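Local coordinates for protein aldose 1-epimerase (Escherichia coli, PDB 3NRE) that probably interconverts the alpha and beta anomers of aldose sugars, as a putative aldose 1-epimerase of the galactose mutarotase-like clan, at residues H114-Q119 and T131-Q137; L51-N56 and P255-A259. All coordinates share one frame; numbering follows the deposited sequence. Where two conformers were deposited one is given.

Contact 1: residues H114-Q119 and T131-Q137; sequences HYRVSQ and TLSVTNQ
R116 and S118 face T135 and S133 as the hydrogen-bonded pairs of an antiparallel beta hairpin, whose two strand segments run 4.7 Å apart with their directions at 161°. V117 with V134 lies between them, and Y115 with N136 and Q119 with L132 flank them, all non-hydrogen-bonded. The T135 N to R116 O bond measures 2.9 Å and enters almost head-on to the carbonyl; beyond the last pair, Q137 N reaches H114 O at 2.9 Å from above the carbonyl plane.

As in any beta strand, side chains alternate between two faces. On the buried one, V117 turns CG1 between its backbone N and carbonyl carbon (chi1 52°), which sends CG2 to within 3.7 Å of L132 CD2; the same leucine methyl lies 3.8 Å from Q119 CG, the two chains running alongside each other. The Y115 ring turns from the partner strand, and V134 CG2 comes to it obliquely, 4.0 Å from Y115 CB. The other face is polar and wetter. One water donates to both R116 O and S133 O and also bonds T135 OG1, itself bonded to S279 OG; a second links S118 OG, T131 O and S133 OG, which also bonds T281 OG1. Where the strands end, Q137 CD lies 3.7 Å from R116 CB, at the base of that side chain, while a third water bridges H114 N and N136 OD1, which also bonds G138 N.

Outer partners meet other polar ends: Y115 OH bonds D86, R116 NH1 forms, in the conformer given, a salt bridge with E107, and Q119 bonds G21 O and the indole of W148. Within the large antiparallel sheet, strand 101-109 flanks 114-123 and strand 279-290 flanks 127-136, while strand 142-153 packs against the buried face through F144 and W148.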
ATOM      1  N   HIS A 114      14.284   4.194  13.303  1.00 27.57           N
ATOM      2  CA  HIS A 114      15.310   4.774  12.443  1.00 29.10           C
ATOM      3  C   HIS A 114      15.652   3.705  11.404  1.00 29.55           C
ATOM      4  O   HIS A 114      15.858   2.534  11.751  1.00 32.40           O
ATOM      5  CB  HIS A 114      16.580   5.145  13.234  1.00 31.37           C
ATOM      6  CG  HIS A 114      16.391   6.285  14.182  1.00 34.68           C
ATOM      7  ND1 HIS A 114      17.451   6.901  14.817  1.00 39.55           N
ATOM      8  CD2 HIS A 114      15.275   6.928  14.601  1.00 38.19           C
ATOM      9  CE1 HIS A 114      16.990   7.865  15.594  1.00 43.48           C
ATOM     10  NE2 HIS A 114      15.674   7.905  15.478  1.00 38.39           N
ATOM     11  N   TYR A 115      15.762   4.106  10.136  1.00 28.94           N
ATOM     12  CA  TYR A 115      15.957   3.129   9.075  1.00 30.57           C
ATOM     13  C   TYR A 115      16.324   3.814   7.764  1.00 28.93           C
ATOM     14  O   TYR A 115      16.247   5.055   7.638  1.00 28.85           O
ATOM     15  CB  TYR A 115      14.698   2.262   8.848  1.00 29.16           C
ATOM     16  CG  TYR A 115      13.497   3.121   8.553  1.00 25.65           C
ATOM     17  CD1 TYR A 115      13.232   3.538   7.246  1.00 26.28           C
ATOM     18  CD2 TYR A 115      12.665   3.591   9.575  1.00 26.83           C
ATOM     19  CE1 TYR A 115      12.159   4.348   6.969  1.00 25.86           C
ATOM     20  CE2 TYR A 115      11.611   4.405   9.307  1.00 24.30           C
ATOM     21  CZ  TYR A 115      11.353   4.773   8.006  1.00 24.59           C
ATOM     22  OH  TYR A 115      10.326   5.626   7.674  1.00 23.04           O
ATOM     23  N   ARG A 116      16.812   2.981   6.843  1.00 29.41           N
ATOM     24  CA  ARG A 116      17.009   3.347   5.436  0.70 26.56           C
ATOM     25  C   ARG A 116      16.127   2.420   4.600  1.00 29.48           C
ATOM     26  O   ARG A 116      16.019   1.227   4.869  1.00 29.46           O
ATOM     27  CB  ARG A 116      18.487   3.198   5.054  0.70 32.56           C
ATOM     28  CG  ARG A 116      18.871   3.436   3.600  0.70 33.28           C
ATOM     29  CD  ARG A 116      20.413   3.233   3.401  0.70 35.54           C
ATOM     30  NE  ARG A 116      20.834   3.410   2.004  0.70 39.02           N
ATOM     31  CZ  ARG A 116      21.439   4.490   1.493  0.70 42.32           C
ATOM     32  NH1 ARG A 116      21.716   5.554   2.242  0.70 43.09           N
ATOM     33  NH2 ARG A 116      21.803   4.502   0.207  0.70 40.64           N
ATOM     34  N   VAL A 117      15.466   2.972   3.596  1.00 26.15           N
ATOM     35  CA  VAL A 117      14.653   2.143   2.715  1.00 27.47           C
ATOM     36  C   VAL A 117      14.971   2.485   1.277  1.00 25.39           C
ATOM     37  O   VAL A 117      15.160   3.652   0.989  1.00 26.82           O
ATOM     38  CB  VAL A 117      13.162   2.264   3.036  1.00 24.35           C
ATOM     39  CG1 VAL A 117      12.688   3.769   3.089  1.00 22.33           C
ATOM     40  CG2 VAL A 117      12.285   1.462   2.058  1.00 25.16           C
ATOM     41  N   SER A 118      14.996   1.463   0.414  1.00 23.17           N
ATOM     42  CA  SER A 118      15.068   1.614  -1.005  1.00 23.54           C
ATOM     43  C   SER A 118      13.759   1.150  -1.638  1.00 27.33           C
ATOM     44  O   SER A 118      13.105   0.215  -1.187  1.00 27.51           O
ATOM     45  CB  SER A 118      16.294   0.876  -1.589  1.00 30.35           C
ATOM     46  OG  SER A 118      16.126  -0.511  -1.453  1.00 31.56           O
ATOM     47  N   GLN A 119      13.358   1.842  -2.709  1.00 22.14           N
ATOM     48  CA  GLN A 119      12.215   1.437  -3.503  1.00 24.10           C
ATOM     49  C   GLN A 119      12.666   1.405  -4.961  1.00 24.34           C
ATOM     50  O   GLN A 119      13.023   2.466  -5.489  1.00 24.64           O
ATOM     51  CB  GLN A 119      11.046   2.404  -3.335  1.00 21.72           C
ATOM     52  CG  GLN A 119       9.743   1.795  -3.810  1.00 22.25           C
ATOM     53  CD  GLN A 119       8.541   2.679  -3.606  1.00 21.78           C
ATOM     54  OE1 GLN A 119       7.405   2.222  -3.772  1.00 22.26           O
ATOM     55  NE2 GLN A 119       8.768   3.950  -3.306  1.00 23.90           N
ATOM     56  N   THR A 131       9.788  -2.998  -5.584  1.00 23.91           N
ATOM     57  CA  THR A 131      10.472  -3.697  -4.514  0.60 29.05           C
ATOM     58  C   THR A 131      10.832  -2.699  -3.384  1.00 29.24           C
ATOM     59  O   THR A 131      11.488  -1.669  -3.639  1.00 29.33           O
ATOM     60  CB  THR A 131      11.740  -4.359  -5.137  0.60 32.11           C
ATOM     61  OG1 THR A 131      11.345  -5.228  -6.218  0.60 26.69           O
ATOM     62  CG2 THR A 131      12.602  -5.143  -4.111  0.60 36.39           C
ATOM     63  N   LEU A 132      10.412  -2.989  -2.150  1.00 26.41           N
ATOM     64  CA  LEU A 132      10.809  -2.225  -0.975  1.00 27.02           C
ATOM     65  C   LEU A 132      11.747  -3.085  -0.120  1.00 29.84           C
ATOM     66  O   LEU A 132      11.421  -4.244   0.146  1.00 31.47           O
ATOM     67  CB  LEU A 132       9.585  -1.872  -0.140  1.00 23.22           C
ATOM     68  CG  LEU A 132       8.741  -0.639  -0.495  1.00 25.64           C
ATOM     69  CD1 LEU A 132       7.453  -0.769   0.281  1.00 25.85           C
ATOM     70  CD2 LEU A 132       9.516   0.691  -0.201  1.00 24.27           C
ATOM     71  N   SER A 133      12.895  -2.519   0.274  1.00 28.04           N
ATOM     72  CA  SER A 133      13.871  -3.148   1.142  1.00 32.06           C
ATOM     73  C   SER A 133      14.226  -2.161   2.239  1.00 31.55           C
ATOM     74  O   SER A 133      14.665  -1.039   1.940  1.00 31.05           O
ATOM     75  CB  SER A 133      15.150  -3.537   0.387  1.00 36.74           C
ATOM     76  OG  SER A 133      14.838  -4.274  -0.782  1.00 45.79           O
ATOM     77  N   VAL A 134      14.044  -2.579   3.503  1.00 29.73           N
ATOM     78  CA  VAL A 134      14.182  -1.683   4.637  1.00 29.01           C
ATOM     79  C   VAL A 134      15.173  -2.265   5.604  1.00 34.09           C
ATOM     80  O   VAL A 134      15.133  -3.466   5.858  1.00 34.93           O
ATOM     81  CB  VAL A 134      12.805  -1.409   5.323  1.00 28.58           C
ATOM     82  CG1 VAL A 134      12.093  -2.686   5.760  1.00 30.15           C
ATOM     83  CG2 VAL A 134      12.942  -0.465   6.528  1.00 30.29           C
ATOM     84  N   THR A 135      16.089  -1.417   6.068  1.00 28.47           N
ATOM     85  CA  THR A 135      17.149  -1.818   6.990  1.00 31.71           C
ATOM     86  C   THR A 135      16.998  -1.056   8.296  1.00 31.57           C
ATOM     87  O   THR A 135      16.941   0.171   8.293  1.00 32.32           O
ATOM     88  CB  THR A 135      18.533  -1.456   6.404  1.00 37.64           C
ATOM     89  OG1 THR A 135      18.680  -2.056   5.105  1.00 37.61           O
ATOM     90  CG2 THR A 135      19.679  -1.910   7.329  1.00 40.43           C
ATOM     91  N   ASN A 136      16.982  -1.777   9.421  1.00 33.64           N
ATOM     92  CA  ASN A 136      16.926  -1.138  10.741  1.00 34.95           C
ATOM     93  C   ASN A 136      18.283  -0.444  11.012  1.00 36.79           C
ATOM     94  O   ASN A 136      19.349  -1.078  10.967  1.00 39.34           O
ATOM     95  CB  ASN A 136      16.587  -2.158  11.839  1.00 34.61           C
ATOM     96  CG  ASN A 136      16.364  -1.503  13.219  1.00 30.16           C
ATOM     97  OD1 ASN A 136      16.382  -0.277  13.332  1.00 38.35           O
ATOM     98  ND2 ASN A 136      16.195  -2.306  14.246  1.00 33.22           N
ATOM     99  N   GLN A 137      18.216   0.855  11.288  1.00 35.84           N
ATOM    100  CA  GLN A 137      19.382   1.677  11.621  1.00 37.52           C
ATOM    101  C   GLN A 137      19.326   2.231  13.062  1.00 41.10           C
ATOM    102  O   GLN A 137      20.107   3.129  13.411  1.00 41.79           O
ATOM    103  CB  GLN A 137      19.487   2.837  10.637  1.00 37.43           C
ATOM    104  CG  GLN A 137      19.887   2.409   9.237  1.00 40.43           C
ATOM    105  CD  GLN A 137      20.250   3.592   8.305  1.00 44.25           C
ATOM    106  OE1 GLN A 137      19.579   4.640   8.292  1.00 48.27           O
ATOM    107  NE2 GLN A 137      21.306   3.410   7.519  1.00 50.77           N
TER
HETATM  108  O   HOH W   1      14.839   1.742  14.758  1.00 31.31           O
HETATM  109  O   HOH W   2      17.476  -0.909   2.917  1.00 39.53           O
HETATM  110  O   HOH W   3      14.478  -1.987  -3.054  1.00 31.18           O

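Contact 2: residues L51-N56 and P255-A259; sequences LVPFAN and PMSHA
H258 swings its ring toward A55 because CG sits between the backbone N and the carbonyl carbon (chi1 66°), while M256 places CG beside its backbone N and then bends at its last torsion, 53°, to bring the selenomethionine methyl back over the same alanine. The result illustrates how a histidine can tie down an irregular loop. A55 N donates to H258 NE2 at 3.0 Å, nearly straight at 170° and in the ring plane, which makes NE2 the acceptor; ND1 in turn donates to A259 O at 2.9 Å, from above that carbonyl's plane. Bonds at both ring nitrogens thus fix the imidazole's rotation and are consistent with the tautomer protonated on ND1.

Around this polar link the packing is apolar. A55 CB rests against M256 CG and CE, each 3.7 Å away, and CE also lies over one face of the H258 ring, 3.8 Å above its plane and offset toward the rim. F54 CB comes obliquely to the imidazole, 3.7 Å from NE2. A leucine in place of H258 would probably leave the amide of A55 without its acceptor and A259 O without its donor, freeing the loop to shift.

The loop 51-56, with a cis peptide before P53, leaves strand 48-51, and 255-259 continues from strand 250-256; both strands pair with strand 142-153, where L51 bonds G147 and P255 bonds W148. F234 of strand 232-237 packs on N56 and M256. H84 ND1 accepts from N56 N, and N56 ND2 bonds a PEG molecule that is probably from the crystallisation liquor but may mark a pocket.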
ATOM      1  N   LEU A  51       4.371   1.882   2.049  1.00 18.45           N
ATOM      2  CA  LEU A  51       4.123   1.798   3.483  1.00 18.17           C
ATOM      3  C   LEU A  51       5.386   1.237   4.156  1.00 20.34           C
ATOM      4  O   LEU A  51       5.739   0.068   3.938  1.00 22.86           O
ATOM      5  CB  LEU A  51       2.903   0.853   3.719  1.00 19.54           C
ATOM      6  CG  LEU A  51       1.645   1.177   2.866  1.00 19.35           C
ATOM      7  CD1 LEU A  51       0.545   0.124   3.070  1.00 18.94           C
ATOM      8  CD2 LEU A  51       1.113   2.578   3.131  1.00 19.26           C
ATOM      9  N   VAL A  52       6.082   2.083   4.911  1.00 19.27           N
ATOM     10  CA  VAL A  52       7.319   1.693   5.616  1.00 19.99           C
ATOM     11  C   VAL A  52       7.522   2.678   6.763  1.00 19.11           C
ATOM     12  O   VAL A  52       7.390   3.892   6.579  1.00 22.23           O
ATOM     13  CB  VAL A  52       8.518   1.713   4.621  1.00 22.37           C
ATOM     14  CG1 VAL A  52       8.740   3.152   3.989  1.00 21.47           C
ATOM     15  CG2 VAL A  52       9.765   1.278   5.317  1.00 26.57           C
ATOM     16  N   PRO A  53       7.821   2.194   7.989  1.00 20.60           N
ATOM     17  CA  PRO A  53       8.270   0.849   8.349  1.00 23.02           C
ATOM     18  C   PRO A  53       7.169  -0.092   8.842  1.00 24.25           C
ATOM     19  O   PRO A  53       7.456  -1.156   9.396  1.00 26.06           O
ATOM     20  CB  PRO A  53       9.256   1.148   9.478  1.00 23.85           C
ATOM     21  CG  PRO A  53       8.611   2.290  10.201  1.00 22.95           C
ATOM     22  CD  PRO A  53       8.104   3.155   9.055  1.00 21.19           C
ATOM     23  N   PHE A  54       5.916   0.282   8.645  1.00 22.38           N
ATOM     24  CA  PHE A  54       4.774  -0.643   8.754  1.00 21.68           C
ATOM     25  C   PHE A  54       3.580   0.008   8.137  1.00 21.55           C
ATOM     26  O   PHE A  54       3.637   1.182   7.734  1.00 20.77           O
ATOM     27  CB  PHE A  54       4.486  -1.064  10.205  1.00 23.14           C
ATOM     28  CG  PHE A  54       4.224   0.069  11.128  1.00 22.72           C
ATOM     29  CD1 PHE A  54       2.956   0.543  11.315  1.00 22.17           C
ATOM     30  CD2 PHE A  54       5.238   0.596  11.900  1.00 24.78           C
ATOM     31  CE1 PHE A  54       2.714   1.571  12.209  1.00 27.86           C
ATOM     32  CE2 PHE A  54       5.004   1.627  12.796  1.00 24.92           C
ATOM     33  CZ  PHE A  54       3.736   2.122  12.948  1.00 22.05           C
ATOM     34  N   ALA A  55       2.512  -0.751   7.970  1.00 20.70           N
ATOM     35  CA  ALA A  55       1.316  -0.233   7.327  1.00 19.60           C
ATOM     36  C   ALA A  55       0.230   0.050   8.357  1.00 20.31           C
ATOM     37  O   ALA A  55       0.158  -0.608   9.421  1.00 21.37           O
ATOM     38  CB  ALA A  55       0.781  -1.239   6.332  1.00 22.01           C
ATOM     39  N   ASN A  56      -0.639   1.002   8.033  1.00 18.18           N
ATOM     40  CA  ASN A  56      -1.867   1.285   8.757  1.00 18.25           C
ATOM     41  C   ASN A  56      -1.528   1.917  10.128  1.00 21.46           C
ATOM     42  O   ASN A  56      -0.573   2.686  10.234  1.00 20.64           O
ATOM     43  CB  ASN A  56      -2.837   0.043   8.799  1.00 21.43           C
ATOM     44  CG  ASN A  56      -4.294   0.437   8.814  1.00 22.90           C
ATOM     45  OD1 ASN A  56      -4.796   0.868   9.850  1.00 25.36           O
ATOM     46  ND2 ASN A  56      -4.960   0.373   7.673  1.00 25.24           N
ATOM     47  N   PRO A 255      -1.936  -4.077  -0.452  1.00 22.33           N
ATOM     48  CA  PRO A 255      -1.236  -5.242   0.100  1.00 22.72           C
ATOM     49  C   PRO A 255      -0.323  -4.888   1.270  1.00 24.52           C
ATOM     50  O   PRO A 255       0.374  -3.846   1.287  1.00 23.14           O
ATOM     51  CB  PRO A 255      -0.425  -5.755  -1.065  1.00 24.97           C
ATOM     52  CG  PRO A 255      -0.111  -4.456  -1.827  1.00 25.08           C
ATOM     53  CD  PRO A 255      -1.352  -3.665  -1.732  1.00 20.90           C
HETATM   54  N   MSE A 256      -0.355  -5.750   2.292  1.00 25.03           N
HETATM   55  CA  MSE A 256       0.441  -5.529   3.463  1.00 25.17           C
HETATM   56  C   MSE A 256       1.082  -6.808   3.874  1.00 26.88           C
HETATM   57  O   MSE A 256       0.448  -7.873   3.810  1.00 26.22           O
HETATM   58  CB  MSE A 256      -0.435  -5.042   4.656  1.00 25.58           C
HETATM   59  CG  MSE A 256      -1.138  -3.743   4.415  1.00 30.79           C
HETATM   60 SE   MSE A 256      -2.541  -3.631   5.790  0.75 32.16          SE
HETATM   61  CE  MSE A 256      -1.622  -3.908   7.352  1.00 27.01           C
ATOM     62  N   SER A 257       2.313  -6.691   4.360  1.00 23.99           N
ATOM     63  CA  SER A 257       3.066  -7.857   4.801  1.00 27.08           C
ATOM     64  C   SER A 257       2.651  -8.369   6.183  1.00 27.48           C
ATOM     65  O   SER A 257       3.180  -9.397   6.650  1.00 27.11           O
ATOM     66  CB  SER A 257       4.560  -7.512   4.831  1.00 28.25           C
ATOM     67  OG  SER A 257       4.871  -6.659   5.908  1.00 26.90           O
ATOM     68  N   HIS A 258       1.696  -7.674   6.803  1.00 24.12           N
ATOM     69  CA  HIS A 258       1.256  -7.982   8.150  1.00 26.14           C
ATOM     70  C   HIS A 258      -0.176  -7.575   8.336  1.00 26.06           C
ATOM     71  O   HIS A 258      -0.717  -6.903   7.477  1.00 24.36           O
ATOM     72  CB  HIS A 258       2.157  -7.295   9.174  1.00 25.21           C
ATOM     73  CG  HIS A 258       2.069  -5.800   9.144  1.00 24.81           C
ATOM     74  ND1 HIS A 258       1.237  -5.087   9.977  1.00 24.67           N
ATOM     75  CD2 HIS A 258       2.738  -4.888   8.402  1.00 22.64           C
ATOM     76  CE1 HIS A 258       1.366  -3.797   9.714  1.00 24.34           C
ATOM     77  NE2 HIS A 258       2.257  -3.644   8.753  1.00 24.56           N
ATOM     78  N   ALA A 259      -0.762  -7.985   9.474  1.00 25.66           N
ATOM     79  CA  ALA A 259      -2.144  -7.651   9.828  1.00 25.59           C
ATOM     80  C   ALA A 259      -2.177  -6.317  10.566  1.00 24.71           C
ATOM     81  O   ALA A 259      -1.224  -6.003  11.277  1.00 23.06           O
ATOM     82  CB  ALA A 259      -2.745  -8.713  10.700  1.00 27.16           C
TER

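How the contacts relate
Contact 1 joins neighbouring strands of one hairpin and is only partly buried, whereas contact 2 is wholly buried, nearer the centre of the chain, and brings together segments 199 residues apart. The principle is the division of labour: repeated backbone bonds hold the sheet, while one side-chain-to-backbone bond and a few apolar contacts hold the loop. Two waters bridge the polar face of contact 1. The centres of the two contacts lie about 13 Å apart, and they meet where the buried face of the hairpin rests on loop 51-56: V134 CG2 lies 3.8 Å from V52 CG2, and Y115 OH packs 3.6 Å from P53 CD. Strand 142-153 adjoins both.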